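Local coordinates for fucolectin-related protein (Streptococcus pneumoniae, PDB 2J22) that probably binds fucose-containing blood group glycans through a calcium-bearing beta-sandwich module of a pneumococcal virulence factor, at residues I75-D80 with D107-N112; E20-S25 with P57-I62; T67-K72 with G120-K125. All blocks are in the same frame, centred on the assembly; numbering follows the deposited sequence.

Contact 1: residues I75-D80 with D107-N112; sequences IYNRTD and DSLESN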
loop_
_atom_site.group_PDB
_atom_site.type_symbol
_atom_site.label_atom_id
_atom_site.label_comp_id
_atom_site.label_asym_id
_atom_site.label_seq_id
_atom_site.Cartn_x
_atom_site.Cartn_y
_atom_site.Cartn_z
ATOM N N ILE A 75 2.839 -5.444 2.965
ATOM C CA ILE A 75 3.202 -4.678 1.762
ATOM C C ILE A 75 4.313 -5.435 1.006
ATOM O O ILE A 75 5.336 -5.790 1.591
ATOM C CB ILE A 75 3.685 -3.265 2.144
ATOM C CG1 ILE A 75 2.519 -2.442 2.713
ATOM C CG2 ILE A 75 4.361 -2.533 0.946
ATOM C CD1 ILE A 75 2.970 -1.463 3.779
ATOM N N TYR A 76 4.071 -5.706 -0.268
ATOM C CA TYR A 76 4.992 -6.425 -1.167
ATOM C C TYR A 76 5.563 -5.404 -2.138
ATOM O O TYR A 76 4.820 -4.634 -2.730
ATOM C CB TYR A 76 4.257 -7.531 -1.916
ATOM C CG TYR A 76 4.006 -8.728 -1.030
ATOM C CD1 TYR A 76 5.026 -9.633 -0.783
ATOM C CD2 TYR A 76 2.783 -8.912 -0.360
ATOM C CE1 TYR A 76 4.864 -10.704 0.062
ATOM C CE2 TYR A 76 2.610 -10.008 0.524
ATOM C CZ TYR A 76 3.667 -10.885 0.707
ATOM O OH TYR A 76 3.545 -11.991 1.497
ATOM N N ASN A 77 6.886 -5.287 -2.173
ATOM C CA ASN A 77 7.530 -4.301 -3.042
ATOM C C ASN A 77 7.667 -4.783 -4.494
ATOM O O ASN A 77 7.601 -5.980 -4.748
ATOM C CB ASN A 77 8.935 -4.075 -2.472
ATOM C CG ASN A 77 9.593 -2.786 -2.968
ATOM O OD1 ASN A 77 9.003 -2.004 -3.690
ATOM N ND2 ASN A 77 10.856 -2.562 -2.546
ATOM N N ARG A 78 7.865 -3.870 -5.438
ATOM C CA ARG A 78 8.424 -4.202 -6.736
ATOM C C ARG A 78 9.762 -4.952 -6.518
ATOM O O ARG A 78 10.429 -4.736 -5.498
ATOM C CB ARG A 78 8.731 -2.899 -7.500
ATOM C CG ARG A 78 9.138 -3.106 -9.000
ATOM C CD ARG A 78 9.336 -1.793 -9.785
ATOM N NE ARG A 78 9.867 -2.097 -11.130
ATOM C CZ ARG A 78 10.190 -1.152 -12.000
ATOM N NH1 ARG A 78 10.066 0.130 -11.651
ATOM N NH2 ARG A 78 10.686 -1.473 -13.188
ATOM N N THR A 79 10.105 -5.848 -7.435
ATOM C CA THR A 79 11.325 -6.671 -7.312
ATOM C C THR A 79 12.261 -6.649 -8.551
ATOM O O THR A 79 13.427 -6.964 -8.430
ATOM C CB THR A 79 10.973 -8.169 -6.949
ATOM O OG1 THR A 79 10.213 -8.759 -8.001
ATOM C CG2 THR A 79 10.075 -8.293 -5.711
ATOM N N ASP A 80 11.795 -6.286 -9.737
ATOM C CA ASP A 80 12.673 -6.413 -10.917
ATOM C C ASP A 80 13.744 -5.312 -11.031
ATOM O O ASP A 80 14.844 -5.583 -11.478
ATOM C CB ASP A 80 11.847 -6.458 -12.194
ATOM C CG ASP A 80 11.096 -5.147 -12.435
ATOM O OD1 ASP A 80 10.111 -4.881 -11.711
ATOM O OD2 ASP A 80 11.436 -4.307 -13.273
ATOM N N ASP A 107 11.742 3.389 7.175
ATOM C CA ASP A 107 12.994 3.875 6.628
ATOM C C ASP A 107 13.286 3.106 5.346
ATOM O O ASP A 107 13.467 3.703 4.283
ATOM C CB ASP A 107 14.135 3.722 7.662
ATOM C CG ASP A 107 13.876 4.519 8.971
ATOM O OD1 ASP A 107 13.459 5.706 8.922
ATOM O OD2 ASP A 107 14.067 4.033 10.114
ATOM N N SER A 108 13.302 1.780 5.438
ATOM C CA SER A 108 13.550 0.953 4.267
ATOM C C SER A 108 13.097 -0.489 4.490
ATOM O O SER A 108 12.862 -0.919 5.620
ATOM C CB SER A 108 15.035 1.000 3.845
ATOM O OG SER A 108 15.849 0.307 4.777
ATOM N N LEU A 109 12.957 -1.209 3.381
ATOM C CA LEU A 109 12.655 -2.631 3.401
ATOM C C LEU A 109 13.973 -3.353 3.193
ATOM O O LEU A 109 14.796 -2.928 2.378
ATOM C CB LEU A 109 11.732 -2.983 2.240
ATOM C CG LEU A 109 10.243 -3.030 2.497
ATOM C CD1 LEU A 109 9.709 -1.684 2.905
ATOM C CD2 LEU A 109 9.513 -3.531 1.237
ATOM N N GLU A 110 14.183 -4.437 3.917
ATOM C CA GLU A 110 15.334 -5.277 3.614
ATOM C C GLU A 110 15.032 -6.426 2.672
ATOM O O GLU A 110 15.915 -6.857 1.896
ATOM C CB GLU A 110 15.925 -5.817 4.886
ATOM C CG GLU A 110 16.934 -4.852 5.470
ATOM C CD GLU A 110 17.536 -5.397 6.726
ATOM O OE1 GLU A 110 17.973 -4.564 7.543
ATOM O OE2 GLU A 110 17.568 -6.647 6.895
ATOM N N SER A 111 13.813 -6.953 2.745
ATOM C CA SER A 111 13.434 -8.023 1.821
ATOM C C SER A 111 12.395 -7.466 0.885
ATOM O O SER A 111 12.137 -6.271 0.909
ATOM C CB SER A 111 12.910 -9.272 2.553
ATOM O OG SER A 111 11.895 -8.927 3.468
ATOM N N ASN A 112 11.795 -8.314 0.064
ATOM C CA ASN A 112 10.787 -7.820 -0.848
ATOM C C ASN A 112 9.456 -7.488 -0.167
ATOM O O ASN A 112 8.510 -7.193 -0.845
ATOM C CB ASN A 112 10.598 -8.746 -2.061
ATOM C CG ASN A 112 10.048 -10.141 -1.694
ATOM O OD1 ASN A 112 9.412 -10.353 -0.633
ATOM N ND2 ASN A 112 10.292 -11.106 -2.593
HETATM O O HOH W 1 12.456 -4.437 -1.074
HETATM O O HOH W 2 7.248 -8.350 -3.691
#
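At one end of the beta-sandwich, where strand 67-77 runs out into a loop, Asn77 is met by Asn112 and Leu109 of the connection that leads from strand 100-108 into strand 113-118, so the contact ties a strand of one sheet to the link between the two sheets. A single direct hydrogen bond joins the segments: Asn77 N donates to Asn112 O at 2.8 Å, nearly straight at 168°, with the donor tilted 28° from the carbonyl plane. Two residues earlier, Ile75 pairs through its backbone with Leu114 of strand 113-118, so the bond lies in line with that pairing.

The Asn77 side chain turns toward the connection. Its CB rests 3.8 Å from Leu109 CD2. CG lies anti to the backbone N (chi1 -162°), and the amide it carries has ND2 near the same leucine methyl. That amide nitrogen is well used: it donates to Ile83 O of a nearby loop and to a water, 2.9 Å from Asn77 ND2, which in turn donates to Ser111 O. A second water sits 2.6 Å from Asn77 O and donates to it, with a weak further bond to Asn112 O. Farther out, Thr79 CG2 touches Asn112 CB at 3.7 Å, a small apolar contact at the exposed end. On the flank, the Tyr76 side chain packs on Ala140 and Glu141, both members of the calcium site.

The connection is therefore fastened mainly by polar bonds about one buried asparagine: one direct, one bridged by a water to Ser111 O and another, weakly, by a water to Asn112 O, with Leu109 supplying the apolar cover.

Contact 2: residues E20-S25 with P57-I62; sequences ETRQSS and PSWWEI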
loop_
_atom_site.group_PDB
_atom_site.type_symbol
_atom_site.label_atom_id
_atom_site.label_comp_id
_atom_site.label_asym_id
_atom_site.label_seq_id
_atom_site.Cartn_x
_atom_site.Cartn_y
_atom_site.Cartn_z
ATOM N N GLU A 20 -11.894 -0.710 -3.286
ATOM C CA GLU A 20 -11.641 0.441 -4.146
ATOM C C GLU A 20 -10.295 1.048 -3.798
ATOM O O GLU A 20 -10.024 1.326 -2.604
ATOM C CB GLU A 20 -12.741 1.496 -3.970
ATOM C CG GLU A 20 -13.980 1.205 -4.820
ATOM C CD GLU A 20 -15.202 1.971 -4.316
ATOM O OE1 GLU A 20 -15.475 1.910 -3.078
ATOM O OE2 GLU A 20 -15.887 2.644 -5.147
ATOM N N THR A 21 -9.458 1.219 -4.817
ATOM C CA THR A 21 -8.171 1.890 -4.642
ATOM C C THR A 21 -8.038 3.180 -5.450
ATOM O O THR A 21 -8.778 3.423 -6.479
ATOM C CB THR A 21 -6.996 0.921 -4.922
ATOM O OG1 THR A 21 -7.084 0.445 -6.269
ATOM C CG2 THR A 21 -7.115 -0.325 -4.067
ATOM N N ARG A 22 -7.108 4.030 -5.022
ATOM C CA ARG A 22 -6.737 5.145 -5.865
ATOM C C ARG A 22 -5.291 5.597 -5.559
ATOM O O ARG A 22 -4.706 5.182 -4.557
ATOM C CB ARG A 22 -7.750 6.308 -5.710
ATOM C CG ARG A 22 -7.631 7.019 -4.413
ATOM C CD ARG A 22 -8.802 7.919 -4.079
ATOM N NE ARG A 22 -8.557 8.528 -2.767
ATOM C CZ ARG A 22 -8.374 9.827 -2.615
ATOM N NH1 ARG A 22 -8.426 10.620 -3.683
ATOM N NH2 ARG A 22 -8.146 10.338 -1.423
ATOM N N GLN A 23 -4.736 6.470 -6.389
ATOM C CA GLN A 23 -3.362 6.907 -6.136
ATOM C C GLN A 23 -3.147 8.276 -6.751
ATOM O O GLN A 23 -3.993 8.765 -7.495
ATOM C CB GLN A 23 -2.335 5.837 -6.635
ATOM C CG GLN A 23 -2.360 5.482 -8.152
ATOM C CD GLN A 23 -1.523 4.228 -8.544
ATOM O OE1 GLN A 23 -0.954 3.506 -7.672
ATOM N NE2 GLN A 23 -1.383 4.013 -9.812
ATOM N N SER A 24 -2.032 8.892 -6.422
ATOM C CA SER A 24 -1.708 10.254 -6.785
ATOM C C SER A 24 -1.696 10.417 -8.307
ATOM O O SER A 24 -2.175 11.439 -8.808
ATOM C CB SER A 24 -0.375 10.637 -6.166
ATOM O OG SER A 24 0.625 9.729 -6.632
ATOM N N SER A 25 -1.169 9.429 -9.046
ATOM C CA SER A 25 -1.249 9.483 -10.507
ATOM C C SER A 25 -0.896 8.090 -11.040
ATOM O O SER A 25 -0.530 7.216 -10.294
ATOM C CB SER A 25 -0.287 10.535 -11.104
ATOM O OG SER A 25 1.062 10.199 -10.776
ATOM N N PRO A 57 4.013 14.567 -2.850
ATOM C CA PRO A 57 4.527 13.200 -2.981
ATOM C C PRO A 57 3.699 12.259 -3.847
ATOM O O PRO A 57 2.513 12.484 -4.106
ATOM C CB PRO A 57 4.419 12.684 -1.524
ATOM C CG PRO A 57 3.197 13.391 -0.985
ATOM C CD PRO A 57 3.155 14.732 -1.643
ATOM N N SER A 58 4.308 11.132 -4.209
ATOM C CA SER A 58 3.562 9.951 -4.623
ATOM C C SER A 58 2.899 9.224 -3.453
ATOM O O SER A 58 3.510 9.026 -2.401
ATOM C CB SER A 58 4.461 8.959 -5.392
ATOM O OG SER A 58 5.187 9.624 -6.425
ATOM N N TRP A 59 1.645 8.788 -3.651
ATOM C CA TRP A 59 0.959 8.047 -2.621
ATOM C C TRP A 59 -0.055 7.087 -3.283
ATOM O O TRP A 59 -0.376 7.209 -4.446
ATOM C CB TRP A 59 0.284 9.011 -1.594
ATOM C CG TRP A 59 -0.679 10.012 -2.266
ATOM C CD1 TRP A 59 -0.418 11.305 -2.571
ATOM C CD2 TRP A 59 -2.028 9.769 -2.676
ATOM N NE1 TRP A 59 -1.512 11.888 -3.177
ATOM C CE2 TRP A 59 -2.515 10.960 -3.257
ATOM C CE3 TRP A 59 -2.885 8.648 -2.623
ATOM C CZ2 TRP A 59 -3.806 11.062 -3.811
ATOM C CZ3 TRP A 59 -4.166 8.734 -3.162
ATOM C CH2 TRP A 59 -4.626 9.958 -3.740
ATOM N N TRP A 60 -0.546 6.159 -2.487
ATOM C CA TRP A 60 -1.555 5.184 -2.876
ATOM C C TRP A 60 -2.484 4.921 -1.687
ATOM O O TRP A 60 -2.075 4.956 -0.512
ATOM C CB TRP A 60 -0.858 3.890 -3.362
ATOM C CG TRP A 60 -1.726 2.677 -3.569
ATOM C CD1 TRP A 60 -2.017 2.102 -4.762
ATOM C CD2 TRP A 60 -2.240 1.810 -2.564
ATOM N NE1 TRP A 60 -2.731 0.954 -4.557
ATOM C CE2 TRP A 60 -2.858 0.738 -3.221
ATOM C CE3 TRP A 60 -2.197 1.805 -1.149
ATOM C CZ2 TRP A 60 -3.542 -0.280 -2.546
ATOM C CZ3 TRP A 60 -2.832 0.768 -0.457
ATOM C CH2 TRP A 60 -3.516 -0.256 -1.163
ATOM N N GLU A 61 -3.752 4.665 -1.978
ATOM C CA GLU A 61 -4.746 4.524 -0.922
ATOM C C GLU A 61 -5.759 3.438 -1.213
ATOM O O GLU A 61 -6.130 3.216 -2.390
ATOM C CB GLU A 61 -5.547 5.816 -0.831
ATOM C CG GLU A 61 -6.257 6.028 0.470
ATOM C CD GLU A 61 -6.712 7.442 0.517
ATOM O OE1 GLU A 61 -7.747 7.743 -0.137
ATOM O OE2 GLU A 61 -5.993 8.228 1.130
ATOM N N ILE A 62 -6.244 2.809 -0.138
ATOM C CA ILE A 62 -7.274 1.766 -0.214
ATOM C C ILE A 62 -8.408 2.133 0.751
ATOM O O ILE A 62 -8.156 2.563 1.883
ATOM C CB ILE A 62 -6.710 0.378 0.098
ATOM C CG1 ILE A 62 -7.805 -0.690 -0.096
ATOM C CG2 ILE A 62 -6.074 0.355 1.530
ATOM C CD1 ILE A 62 -7.341 -2.104 0.062
#
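Arg22 and Glu61 form the hydrogen-bonded antiparallel pair at the middle of this two-strand edge, and their side chains run side by side in the same direction. Arg22 NE and NH2 both donate to Glu61 OE1, each at 2.9 Å, approaching the oxygen from the same face of the carboxylate. The other oxygen, OE2, is bound by Arg127, so the buried carboxylate lies between two arginines, which would be expected to favour its charged form. Trp59 CH2 stands 3.8 Å above the centre of the Arg22 guanidinium plane.

Packing is tight where strand 20-23 turns away. Trp59 CG lies between its backbone N and carbonyl carbon (chi1 56°), which starts the indole on the side of Ser24, whose CB sits over the five-membered ring in a CH-pi contact, 3.5 Å from the centroid. Trp59 N donates to Ser24 OG, which also pairs with Asp55. Gln23 OE1 lies at the edge of the Trp60 ring, 3.4 Å from CD1, while its NE2 donates to Gly30 O.

Looser is the start of strand 20-23, where exposed Glu20 carries its carboxylate away from residues 57-62.

Strand 20-23 is outermost in its sheet, beside strand 59-64, while Trp60 packs on Leu139 and Val142 of strand 139-146.

Contact 3: residues T67-K72 with G120-K125; sequences TEELEK and GLKGKK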
loop_
_atom_site.group_PDB
_atom_site.type_symbol
_atom_site.label_atom_id
_atom_site.label_comp_id
_atom_site.label_asym_id
_atom_site.label_seq_id
_atom_site.Cartn_x
_atom_site.Cartn_y
_atom_site.Cartn_z
ATOM N N THR A 67 -15.484 0.541 8.438
ATOM C CA THR A 67 -14.513 0.348 9.508
ATOM C C THR A 67 -14.302 -1.128 9.767
ATOM O O THR A 67 -15.275 -1.911 9.801
ATOM C CB THR A 67 -14.993 1.081 10.786
ATOM O OG1 THR A 67 -15.091 2.484 10.508
ATOM C CG2 THR A 67 -13.961 1.005 11.919
ATOM N N GLU A 68 -13.030 -1.532 9.910
ATOM C CA GLU A 68 -12.736 -2.937 10.146
ATOM C C GLU A 68 -11.743 -2.975 11.268
ATOM O O GLU A 68 -11.001 -1.997 11.452
ATOM C CB GLU A 68 -12.167 -3.687 8.891
ATOM C CG GLU A 68 -13.158 -3.816 7.700
ATOM C CD GLU A 68 -14.322 -4.804 7.875
ATOM O OE1 GLU A 68 -14.388 -5.583 8.850
ATOM O OE2 GLU A 68 -15.209 -4.823 6.994
ATOM N N GLU A 69 -11.765 -4.088 12.009
ATOM C CA GLU A 69 -10.716 -4.403 12.994
ATOM C C GLU A 69 -9.532 -5.014 12.284
ATOM O O GLU A 69 -9.608 -6.124 11.815
ATOM C CB GLU A 69 -11.245 -5.330 14.112
ATOM C CG GLU A 69 -12.324 -4.672 14.959
ATOM C CD GLU A 69 -12.977 -5.673 15.889
ATOM O OE1 GLU A 69 -12.282 -6.161 16.821
ATOM O OE2 GLU A 69 -14.163 -6.007 15.636
ATOM N N LEU A 70 -8.418 -4.284 12.264
ATOM C CA LEU A 70 -7.303 -4.611 11.409
ATOM C C LEU A 70 -6.288 -5.409 12.196
ATOM O O LEU A 70 -5.796 -4.908 13.189
ATOM C CB LEU A 70 -6.644 -3.321 10.863
ATOM C CG LEU A 70 -7.636 -2.339 10.202
ATOM C CD1 LEU A 70 -6.987 -1.015 9.803
ATOM C CD2 LEU A 70 -8.328 -3.006 9.025
ATOM N N GLU A 71 -5.931 -6.602 11.702
ATOM C CA GLU A 71 -5.001 -7.495 12.413
ATOM C C GLU A 71 -3.599 -7.325 11.886
ATOM O O GLU A 71 -2.648 -7.218 12.659
ATOM C CB GLU A 71 -5.365 -8.987 12.290
ATOM C CG GLU A 71 -6.740 -9.336 12.794
ATOM C CD GLU A 71 -6.896 -8.928 14.244
ATOM O OE1 GLU A 71 -5.904 -9.194 15.014
ATOM O OE2 GLU A 71 -7.973 -8.337 14.587
ATOM N N LYS A 72 -3.466 -7.298 10.553
ATOM C CA LYS A 72 -2.149 -7.339 9.960
ATOM C C LYS A 72 -2.210 -6.534 8.677
ATOM O O LYS A 72 -3.255 -6.552 7.979
ATOM C CB LYS A 72 -1.778 -8.821 9.663
ATOM C CG LYS A 72 -0.270 -9.105 9.299
ATOM C CD LYS A 72 -0.215 -10.520 8.727
ATOM C CE LYS A 72 0.646 -11.486 9.501
ATOM N NZ LYS A 72 0.411 -12.853 8.882
ATOM N N GLY A 120 -5.887 -5.388 15.854
ATOM C CA GLY A 120 -7.296 -5.010 15.928
ATOM C C GLY A 120 -7.608 -3.503 15.916
ATOM O O GLY A 120 -8.763 -3.091 16.126
ATOM N N LEU A 121 -6.603 -2.662 15.666
ATOM C CA LEU A 121 -6.851 -1.263 15.289
ATOM C C LEU A 121 -8.076 -1.099 14.337
ATOM O O LEU A 121 -8.129 -1.756 13.268
ATOM C CB LEU A 121 -5.580 -0.710 14.615
ATOM C CG LEU A 121 -5.604 0.723 14.082
ATOM C CD1 LEU A 121 -5.681 1.700 15.283
ATOM C CD2 LEU A 121 -4.353 0.952 13.162
ATOM N N LYS A 122 -9.077 -0.281 14.717
ATOM C CA LYS A 122 -10.218 0.004 13.835
ATOM C C LYS A 122 -9.854 1.122 12.842
ATOM O O LYS A 122 -9.408 2.195 13.276
ATOM C CB LYS A 122 -11.480 0.376 14.630
ATOM C CG LYS A 122 -12.095 -0.824 15.446
ATOM C CD LYS A 122 -13.210 -0.334 16.327
ATOM C CE LYS A 122 -14.044 -1.532 16.805
ATOM N NZ LYS A 122 -13.224 -2.397 17.674
ATOM N N GLY A 123 -9.992 0.825 11.534
ATOM C CA GLY A 123 -9.789 1.801 10.459
ATOM C C GLY A 123 -10.607 1.491 9.222
ATOM O O GLY A 123 -11.046 0.317 9.020
ATOM N N LYS A 124 -10.772 2.507 8.370
ATOM C CA LYS A 124 -11.517 2.331 7.131
ATOM C C LYS A 124 -10.685 2.534 5.852
ATOM O O LYS A 124 -11.108 2.076 4.752
ATOM C CB LYS A 124 -12.734 3.273 7.117
ATOM C CG LYS A 124 -13.405 3.410 5.759
ATOM C CD LYS A 124 -14.832 3.664 5.994
ATOM C CE LYS A 124 -15.531 4.207 4.799
ATOM N NZ LYS A 124 -15.511 3.206 3.778
ATOM N N LYS A 125 -9.542 3.216 6.009
ATOM C CA LYS A 125 -8.692 3.598 4.872
ATOM C C LYS A 125 -7.219 3.522 5.233
ATOM O O LYS A 125 -6.827 3.860 6.373
ATOM C CB LYS A 125 -8.959 5.051 4.409
ATOM C CG LYS A 125 -10.208 5.234 3.620
ATOM C CD LYS A 125 -10.262 6.668 3.058
ATOM C CE LYS A 125 -11.650 6.923 2.433
ATOM N NZ LYS A 125 -11.776 8.367 2.105
#
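Backbone bonds join Glu68 and Gly123 as a hydrogen-bonded antiparallel pair, with strands 67-72 and 121-123 inclined at 136° and only 4.5 Å apart at closest approach. This is a short edge pairing of the beta-sandwich: residues 121-123 lie on one sheet, and the chain turns a corner at Lys124 before entering strand 125-130 of the other. Glu68 N donates to Gly123 O at 2.9 Å, and Gly123 N returns the bond to Glu68 O. Farther on, Leu70 N reaches Leu121 O, whereas the bond from Gly120 N to Leu70 O is bent and weak.

On the face with Leu70 and Leu121, Leu70 CB and CG both lie 3.2 Å from Leu121 O, and Leu70 CD1 lies 3.9 Å from Gly123 N, packing against the bare backbone of the glycine. Leu70 and Leu121 both also pack on Ile93. The other face carries Glu69 and Lys122, lying side by side and pointing the same way, joined by a long salt bridge. Thr67 CG2 meets Lys122 CB at 3.7 Å, the two side chains crossing at about a right angle. The lysine is bent at its last torsion (chi4 65°), which leaves NZ 3.7 Å from Glu69 CG and 4.0 Å from Glu69 OE1.

How the contacts relate
Contacts 1 and 3 both use strand 67-77, some 23 Å apart between centres: contact 1 takes its end and contact 3 its start. Contact 2 lies wholly in the other sheet, which contact 1 also reaches through strand 100-108, and sits across the chain's centre from contact 1. Contact 3 is a surface contact, while contacts 1 and 2 are partly buried. Their chemistry follows: a water-assisted polar hold in contact 1, a buried carboxylate gripped by arginine beside tryptophan in contact 2, and a mainly backbone pairing with a long, exposed salt bridge in contact 3. Contacts 2 and 3 touch where Lys125 CB packs 3.6 Å from Ile62 O, as residues 120-125 pass into the second sheet.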